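Long-range contact in B-129 (Sulfolobus virus 1, PDB 2WBT), which is essential for virus function, binds zinc through two C2H2-type fingers and probably acts by binding DNA: residues V76-C80 with H93-E98. Numbering follows the deposited sequence.
Sequences VCPLC and HIRYTE. With ZN (zinc ion), chain C.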
loop_
_atom_site.group_PDB
_atom_site.type_symbol
_atom_site.label_atom_id
_atom_site.label_comp_id
_atom_site.label_asym_id
_atom_site.label_seq_id
_atom_site.Cartn_x
_atom_site.Cartn_y
_atom_site.Cartn_z
ATOM N N VAL A 76 16.408 -4.045 0.582
ATOM C CA VAL A 76 15.561 -4.933 1.372
ATOM C C VAL A 76 15.200 -6.174 0.562
ATOM O O VAL A 76 15.055 -6.116 -0.659
ATOM C CB VAL A 76 14.256 -4.226 1.804
ATOM C CG1 VAL A 76 13.461 -5.100 2.765
ATOM C CG2 VAL A 76 14.565 -2.880 2.444
ATOM N N CYS A 77 15.057 -7.291 1.261
ATOM C CA CYS A 77 14.665 -8.557 0.650
ATOM C C CYS A 77 13.140 -8.700 0.675
ATOM O O CYS A 77 12.527 -8.595 1.738
ATOM C CB CYS A 77 15.305 -9.725 1.398
ATOM S SG CYS A 77 14.990 -11.333 0.672
ATOM N N PRO A 78 12.520 -8.958 -0.489
ATOM C CA PRO A 78 11.061 -9.061 -0.534
ATOM C C PRO A 78 10.504 -10.229 0.278
ATOM O O PRO A 78 9.416 -10.115 0.841
ATOM C CB PRO A 78 10.768 -9.260 -2.028
ATOM C CG PRO A 78 12.002 -8.819 -2.732
ATOM C CD PRO A 78 13.114 -9.175 -1.818
ATOM N N LEU A 79 11.247 -11.330 0.341
ATOM C CA LEU A 79 10.782 -12.529 1.037
ATOM C C LEU A 79 10.868 -12.420 2.563
ATOM O O LEU A 79 9.947 -12.859 3.253
ATOM C CB LEU A 79 11.538 -13.767 0.546
ATOM C CG LEU A 79 11.511 -14.038 -0.963
ATOM C CD1 LEU A 79 12.282 -15.310 -1.283
ATOM C CD2 LEU A 79 10.084 -14.132 -1.487
ATOM N N CYS A 80 11.948 -11.849 3.095
ATOM C CA CYS A 80 12.055 -11.683 4.555
ATOM C C CYS A 80 11.912 -10.245 5.066
ATOM O O CYS A 80 11.722 -10.042 6.268
ATOM C CB CYS A 80 13.337 -12.321 5.102
ATOM S SG CYS A 80 14.920 -11.469 4.595
ATOM N N HIS A 93 22.766 -12.493 0.315
ATOM C CA HIS A 93 21.705 -13.084 1.138
ATOM C C HIS A 93 20.706 -13.846 0.286
ATOM O O HIS A 93 20.322 -14.964 0.625
ATOM C CB HIS A 93 20.970 -12.007 1.943
ATOM C CG HIS A 93 19.619 -12.430 2.453
ATOM N ND1 HIS A 93 19.453 -13.183 3.596
ATOM C CD2 HIS A 93 18.371 -12.173 1.991
ATOM C CE1 HIS A 93 18.163 -13.383 3.808
ATOM N NE2 HIS A 93 17.485 -12.780 2.849
ATOM N N ILE A 94 20.273 -13.225 -0.807
ATOM C CA ILE A 94 19.299 -13.844 -1.703
ATOM C C ILE A 94 19.878 -15.087 -2.373
ATOM O O ILE A 94 19.203 -16.113 -2.476
ATOM C CB ILE A 94 18.802 -12.850 -2.775
ATOM C CG1 ILE A 94 17.794 -11.878 -2.161
ATOM C CG2 ILE A 94 18.149 -13.584 -3.940
ATOM C CD1 ILE A 94 17.392 -10.750 -3.087
ATOM N N ARG A 95 21.128 -14.992 -2.816
ATOM C CA ARG A 95 21.785 -16.109 -3.493
ATOM C C ARG A 95 22.063 -17.293 -2.562
ATOM O O ARG A 95 21.831 -18.442 -2.942
ATOM C CB ARG A 95 23.089 -15.655 -4.153
ATOM C CG ARG A 95 23.837 -16.784 -4.838
ATOM C CD ARG A 95 24.858 -16.274 -5.825
ATOM N NE ARG A 95 25.585 -17.376 -6.451
ATOM C CZ ARG A 95 26.524 -17.233 -7.382
ATOM N NH1 ARG A 95 26.871 -16.025 -7.817
ATOM N NH2 ARG A 95 27.123 -18.307 -7.885
ATOM N N TYR A 96 22.551 -17.015 -1.355
ATOM C CA TYR A 96 23.034 -18.074 -0.456
ATOM C C TYR A 96 22.201 -18.322 0.809
ATOM O O TYR A 96 22.234 -19.428 1.351
ATOM C CB TYR A 96 24.484 -17.792 -0.051
ATOM C CG TYR A 96 25.454 -17.805 -1.212
ATOM C CD1 TYR A 96 25.958 -19.003 -1.710
ATOM C CD2 TYR A 96 25.867 -16.619 -1.814
ATOM C CE1 TYR A 96 26.849 -19.021 -2.777
ATOM C CE2 TYR A 96 26.757 -16.625 -2.880
ATOM C CZ TYR A 96 27.243 -17.829 -3.357
ATOM O OH TYR A 96 28.125 -17.840 -4.413
ATOM N N THR A 97 21.460 -17.318 1.273
ATOM C CA THR A 97 20.843 -17.369 2.611
ATOM C C THR A 97 19.304 -17.387 2.651
ATOM O O THR A 97 18.723 -17.835 3.641
ATOM C CB THR A 97 21.355 -16.199 3.487
ATOM O OG1 THR A 97 22.784 -16.123 3.405
ATOM C CG2 THR A 97 20.948 -16.386 4.945
ATOM N N GLU A 98 18.648 -16.916 1.592
ATOM C CA GLU A 98 17.182 -16.839 1.570
ATOM C C GLU A 98 16.568 -18.146 1.052
ATOM O O GLU A 98 16.706 -18.472 -0.129
ATOM C CB GLU A 98 16.723 -15.650 0.715
ATOM C CG GLU A 98 15.208 -15.473 0.623
ATOM C CD GLU A 98 14.520 -15.580 1.972
ATOM O OE1 GLU A 98 14.696 -14.663 2.809
ATOM O OE2 GLU A 98 13.810 -16.583 2.195
HETATM ZN ZN ZN C . 15.187 -12.569 2.651
#
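Cys80 and Glu98, whose CB and OE1 meet across the contact, are turned toward one zinc ion by different torsions: SG of Cys80 sits between its N and carbonyl carbon (chi1 68°), whereas CG of Glu98 stands opposite the backbone N and a bend at chi2 (46°) brings OE1 to the metal. Cys77 joins them with SG anti to its own N (chi1 -176°). The result is a variant of the C2H2 zinc finger in which a glutamate takes the place of the second histidine. The metal joins the CxxC turn after strand 75-76 to the last turn of helix 87-96, through His93, and to the loop just past it, through Glu98, the general device by which so small a fold holds together. Its four bonds are nearly equal in length, that to His93 NE2 measuring 2.3 Å. The two sulfurs meet the imidazole differently, that of Cys77 at the ring edge, near its plane, and that of Cys80 obliquely. Two thiolates and a carboxylate would probably make this site more negative than a Cys2His2 one. Glu98 OE2 accepts a hydrogen bond from Thr100 N, which helps fix the group's rotation. Beside the metal, the end of Ile94 comes up to Cys77, with CG1 4.0 Å from SG. Ile94 and Leu79 also touch Leu117 on helix 113-122, so the apolar surroundings of this site extend into the second finger. The Leu79 side chain lies at a slant to the aliphatic part of Glu98, its CD1 resting 3.5 Å from Glu98 CG.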